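Local coordinates for protein H subunit of photosynthetic reaction center complex (Rhodopseudomonas palustris, PDB 6Z5S) that probably anchors and covers the cytoplasmic face of the photosynthetic reaction centre through one transmembrane helix and a PRC-barrel domain, supporting electron transfer to quinone, at residues T99-P102 / F103-G106; Q226-K229 / L230-D233. All blocks are in the same frame, centred on the assembly; numbering follows the deposited sequence.

Interaction 1: residues T99-P102 / F103-G106; sequences TGNP and FADG
The carbonyl oxygen of Asn101, the N-cap residue of the short helix 102-105, is gripped by two backbone N-H groups of the turn that follows. Asp105 N lies 2.9 Å from Asn101 O in a nearly straight bond (164°), and Ala104 N adds a weak one to the same oxygen. A second weak bond, from Gly106 N to Pro102 O, closes the turn. Pro102 suits the first helical position, where no N-H is needed, and Gly106 accepts the positive phi (72°) with which the chain leaves the helix. Asp105 swings CG to the side of its own backbone N (chi1 -53°), which carries the carboxylate back along the turn until OD2 is 3.3 Å from Asn101 N. A CB on Gly100 would point toward this carboxylate, so the lack of a side chain probably suits the place. With an alanine here instead of Asp105 the carboxylate is gone, and the backbone of Gly100 and Asn101 would probably lose the group that lies against it. Phe103 meets Tyr238 edge-to-face and packs on helix 229-245. One sound bond and two weak ones thus close the turn, and Arg80 takes up the carbonyls of Asp105 and Gly106 where the helix ends.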
ATOM      1  N   THR D  99     -13.741 -28.319  31.325  1.00 50.37           N
ATOM      2  CA  THR D  99     -14.192 -29.273  32.329  1.00 50.37           C
ATOM      3  C   THR D  99     -14.686 -30.559  31.686  1.00 50.37           C
ATOM      4  O   THR D  99     -14.436 -31.651  32.206  1.00 50.37           O
ATOM      5  CB  THR D  99     -15.295 -28.656  33.183  1.00 50.37           C
ATOM      6  OG1 THR D  99     -16.475 -28.510  32.389  1.00 50.37           O
ATOM      7  CG2 THR D  99     -14.873 -27.299  33.695  1.00 50.37           C
ATOM      8  N   GLY D 100     -15.381 -30.454  30.559  1.00 51.65           N
ATOM      9  CA  GLY D 100     -15.925 -31.624  29.902  1.00 51.65           C
ATOM     10  C   GLY D 100     -15.221 -31.995  28.615  1.00 51.65           C
ATOM     11  O   GLY D 100     -13.989 -32.016  28.555  1.00 51.65           O
ATOM     12  N   ASN D 101     -15.997 -32.309  27.580  1.00 55.62           N
ATOM     13  CA  ASN D 101     -15.442 -32.663  26.283  1.00 55.62           C
ATOM     14  C   ASN D 101     -15.404 -31.420  25.408  1.00 55.62           C
ATOM     15  O   ASN D 101     -16.468 -30.932  25.003  1.00 55.62           O
ATOM     16  CB  ASN D 101     -16.273 -33.748  25.622  1.00 55.62           C
ATOM     17  CG  ASN D 101     -15.856 -34.006  24.196  1.00 55.62           C
ATOM     18  OD1 ASN D 101     -14.669 -34.049  23.883  1.00 55.62           O
ATOM     19  ND2 ASN D 101     -16.831 -34.175  23.317  1.00 55.62           N
ATOM     20  N   PRO D 102     -14.228 -30.889  25.078  1.00 52.78           N
ATOM     21  CA  PRO D 102     -14.180 -29.625  24.330  1.00 52.78           C
ATOM     22  C   PRO D 102     -14.792 -29.709  22.948  1.00 52.78           C
ATOM     23  O   PRO D 102     -15.046 -28.666  22.337  1.00 52.78           O
ATOM     24  CB  PRO D 102     -12.682 -29.320  24.259  1.00 52.78           C
ATOM     25  CG  PRO D 102     -12.034 -30.640  24.383  1.00 52.78           C
ATOM     26  CD  PRO D 102     -12.888 -31.447  25.301  1.00 52.78           C
ATOM     27  N   PHE D 103     -15.028 -30.912  22.426  1.00 53.36           N
ATOM     28  CA  PHE D 103     -15.715 -31.035  21.147  1.00 53.36           C
ATOM     29  C   PHE D 103     -17.195 -30.727  21.290  1.00 53.36           C
ATOM     30  O   PHE D 103     -17.789 -30.087  20.415  1.00 53.36           O
ATOM     31  CB  PHE D 103     -15.512 -32.432  20.573  1.00 53.36           C
ATOM     32  CG  PHE D 103     -14.157 -32.648  19.990  1.00 53.36           C
ATOM     33  CD1 PHE D 103     -13.104 -33.028  20.789  1.00 53.36           C
ATOM     34  CD2 PHE D 103     -13.936 -32.467  18.643  1.00 53.36           C
ATOM     35  CE1 PHE D 103     -11.858 -33.224  20.258  1.00 53.36           C
ATOM     36  CE2 PHE D 103     -12.690 -32.663  18.107  1.00 53.36           C
ATOM     37  CZ  PHE D 103     -11.651 -33.044  18.915  1.00 53.36           C
ATOM     38  N   ALA D 104     -17.809 -31.168  22.384  1.00 54.91           N
ATOM     39  CA  ALA D 104     -19.221 -30.909  22.620  1.00 54.91           C
ATOM     40  C   ALA D 104     -19.467 -29.586  23.325  1.00 54.91           C
ATOM     41  O   ALA D 104     -20.500 -28.951  23.090  1.00 54.91           O
ATOM     42  CB  ALA D 104     -19.835 -32.043  23.442  1.00 54.91           C
ATOM     43  N   ASP D 105     -18.543 -29.156  24.182  1.00 53.61           N
ATOM     44  CA  ASP D 105     -18.730 -27.899  24.892  1.00 53.61           C
ATOM     45  C   ASP D 105     -18.588 -26.703  23.968  1.00 53.61           C
ATOM     46  O   ASP D 105     -19.248 -25.679  24.174  1.00 53.61           O
ATOM     47  CB  ASP D 105     -17.726 -27.789  26.032  1.00 53.61           C
ATOM     48  CG  ASP D 105     -17.755 -28.986  26.946  1.00 53.61           C
ATOM     49  OD1 ASP D 105     -18.725 -29.765  26.874  1.00 53.61           O
ATOM     50  OD2 ASP D 105     -16.800 -29.155  27.729  1.00 53.61           O
ATOM     51  N   GLY D 106     -17.742 -26.808  22.951  1.00 49.01           N
ATOM     52  CA  GLY D 106     -17.449 -25.662  22.124  1.00 49.01           C
ATOM     53  C   GLY D 106     -16.597 -24.657  22.863  1.00 49.01           C
ATOM     54  O   GLY D 106     -17.011 -23.516  23.078  1.00 49.01           O
TER

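Interaction 2: residues Q226-K229 / L230-D233; sequences QVSK and LEED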
ATOM      1  N   GLN D 226     -30.445 -27.450   3.490  1.00 61.37           N
ATOM      2  CA  GLN D 226     -30.007 -26.116   3.852  1.00 61.37           C
ATOM      3  C   GLN D 226     -29.371 -26.175   5.229  1.00 61.37           C
ATOM      4  O   GLN D 226     -29.743 -26.997   6.067  1.00 61.37           O
ATOM      5  CB  GLN D 226     -31.162 -25.115   3.821  1.00 61.37           C
ATOM      6  CG  GLN D 226     -32.055 -25.160   5.034  1.00 61.37           C
ATOM      7  CD  GLN D 226     -33.289 -24.311   4.866  1.00 61.37           C
ATOM      8  OE1 GLN D 226     -33.800 -24.157   3.761  1.00 61.37           O
ATOM      9  NE2 GLN D 226     -33.777 -23.754   5.963  1.00 61.37           N
ATOM     10  N   VAL D 227     -28.400 -25.302   5.447  1.00 57.93           N
ATOM     11  CA  VAL D 227     -27.648 -25.255   6.691  1.00 57.93           C
ATOM     12  C   VAL D 227     -27.700 -23.835   7.232  1.00 57.93           C
ATOM     13  O   VAL D 227     -27.551 -22.867   6.480  1.00 57.93           O
ATOM     14  CB  VAL D 227     -26.195 -25.735   6.484  1.00 57.93           C
ATOM     15  CG1 VAL D 227     -25.480 -24.877   5.461  1.00 57.93           C
ATOM     16  CG2 VAL D 227     -25.439 -25.738   7.795  1.00 57.93           C
ATOM     17  N   SER D 228     -27.945 -23.711   8.529  1.00 55.22           N
ATOM     18  CA  SER D 228     -28.043 -22.413   9.171  1.00 55.22           C
ATOM     19  C   SER D 228     -26.665 -21.918   9.593  1.00 55.22           C
ATOM     20  O   SER D 228     -25.697 -22.673   9.661  1.00 55.22           O
ATOM     21  CB  SER D 228     -28.970 -22.487  10.379  1.00 55.22           C
ATOM     22  OG  SER D 228     -28.317 -23.092  11.473  1.00 55.22           O
ATOM     23  N   LYS D 229     -26.585 -20.619   9.883  1.00 52.86           N
ATOM     24  CA  LYS D 229     -25.329 -20.042  10.348  1.00 52.86           C
ATOM     25  C   LYS D 229     -24.867 -20.696  11.641  1.00 52.86           C
ATOM     26  O   LYS D 229     -23.665 -20.906  11.849  1.00 52.86           O
ATOM     27  CB  LYS D 229     -25.491 -18.537  10.536  1.00 52.86           C
ATOM     28  CG  LYS D 229     -25.435 -17.748   9.248  1.00 52.86           C
ATOM     29  CD  LYS D 229     -25.810 -16.300   9.467  1.00 52.86           C
ATOM     30  CE  LYS D 229     -27.307 -16.106   9.413  1.00 52.86           C
ATOM     31  NZ  LYS D 229     -27.672 -14.684   9.620  1.00 52.86           N
ATOM     32  N   LEU D 230     -25.811 -21.031  12.519  1.00 50.90           N
ATOM     33  CA  LEU D 230     -25.458 -21.665  13.781  1.00 50.90           C
ATOM     34  C   LEU D 230     -24.824 -23.026  13.545  1.00 50.90           C
ATOM     35  O   LEU D 230     -23.801 -23.363  14.148  1.00 50.90           O
ATOM     36  CB  LEU D 230     -26.695 -21.793  14.661  1.00 50.90           C
ATOM     37  CG  LEU D 230     -26.426 -22.300  16.071  1.00 50.90           C
ATOM     38  CD1 LEU D 230     -25.397 -21.430  16.747  1.00 50.90           C
ATOM     39  CD2 LEU D 230     -27.707 -22.322  16.864  1.00 50.90           C
ATOM     40  N   GLU D 231     -25.417 -23.822  12.659  1.00 55.92           N
ATOM     41  CA  GLU D 231     -24.833 -25.115  12.340  1.00 55.92           C
ATOM     42  C   GLU D 231     -23.496 -24.959  11.636  1.00 55.92           C
ATOM     43  O   GLU D 231     -22.605 -25.790  11.818  1.00 55.92           O
ATOM     44  CB  GLU D 231     -25.797 -25.926  11.485  1.00 55.92           C
ATOM     45  CG  GLU D 231     -27.128 -26.178  12.150  1.00 55.92           C
ATOM     46  CD  GLU D 231     -28.281 -26.172  11.169  1.00 55.92           C
ATOM     47  OE1 GLU D 231     -28.089 -25.714  10.026  1.00 55.92           O
ATOM     48  OE2 GLU D 231     -29.383 -26.620  11.543  1.00 55.92           O
ATOM     49  N   GLU D 232     -23.341 -23.910  10.832  1.00 56.45           N
ATOM     50  CA  GLU D 232     -22.055 -23.644  10.199  1.00 56.45           C
ATOM     51  C   GLU D 232     -20.965 -23.431  11.240  1.00 56.45           C
ATOM     52  O   GLU D 232     -19.900 -24.062  11.178  1.00 56.45           O
ATOM     53  CB  GLU D 232     -22.164 -22.431   9.280  1.00 56.45           C
ATOM     54  CG  GLU D 232     -22.764 -22.727   7.927  1.00 56.45           C
ATOM     55  CD  GLU D 232     -22.683 -21.538   6.996  1.00 56.45           C
ATOM     56  OE1 GLU D 232     -23.712 -20.860   6.802  1.00 56.45           O
ATOM     57  OE2 GLU D 232     -21.586 -21.278   6.463  1.00 56.45           O
ATOM     58  N   ASP D 233     -21.202 -22.532  12.201  1.00 50.73           N
ATOM     59  CA  ASP D 233     -20.209 -22.368  13.255  1.00 50.73           C
ATOM     60  C   ASP D 233     -20.008 -23.650  14.038  1.00 50.73           C
ATOM     61  O   ASP D 233     -18.878 -23.982  14.395  1.00 50.73           O
ATOM     62  CB  ASP D 233     -20.549 -21.227  14.208  1.00 50.73           C
ATOM     63  CG  ASP D 233     -20.000 -19.902  13.745  1.00 50.73           C
ATOM     64  OD1 ASP D 233     -19.168 -19.889  12.817  1.00 50.73           O
ATOM     65  OD2 ASP D 233     -20.293 -18.885  14.393  1.00 50.73           O
TER
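A capping box starts helix 229-245: Ser228, the N-cap residue, and Glu231, three places on, exchange side-chain-to-backbone bonds. Ser228 OG accepts from Glu231 N at 3.2 Å, almost straight at 170°. In return Glu231 OE1 takes the N-H of Ser228 on the anti side of the carboxylate, 31° out of its plane, although the modelled length of this bond is doubtfully short. Serine suits the cap because its short hydroxyl, set between the backbone N and the carbonyl carbon (chi1 77°), can bend back over the first turn; the glutamate has the length to return to the cap, bending at chi2 to do so. Both partners have further bonds: Ser228 OG is hydrogen-bonded to Asp117, and Glu231 OE2 receives Ser222 N. The regular helix pattern then sets in, with Glu232 N bonded to Ser228 O at 2.9 Å and Asp233 N to Lys229 O at 3.0 Å. Lys229 and Glu232 direct their charged ends to salt bridges with the chain of another protein, and Glu232 OE2 also bonds to Tyr177, which ties the helix start to both the barrel and the assembly. On the apolar side Val227, like Glu232, rests on Ile129 of strand 129-131, and Val227 CG2 lies 3.7 Å from Glu231 CB.

Beyond the transmembrane helix 9-31, the chain first reaches interaction 1, where the loop after strand 96-98 winds into the short helix 102-105. The strands of the antiparallel sheet 129-131, 161-169, 174-182 and 188-192 follow, and only then does interaction 2 turn the loop after strand 205-206 into helix 229-245. Each contact closes a local turn; they stand in series, neither nested nor crossing. The centres of interactions 1 and 2 are about 19 Å apart, and the two do not touch. Helix 229-245 links them: residues 226-233 launch it beside strand 129-131, and farther along it Tyr238, Ala241 and Tyr245 receive the side chains of Pro102 and Phe103.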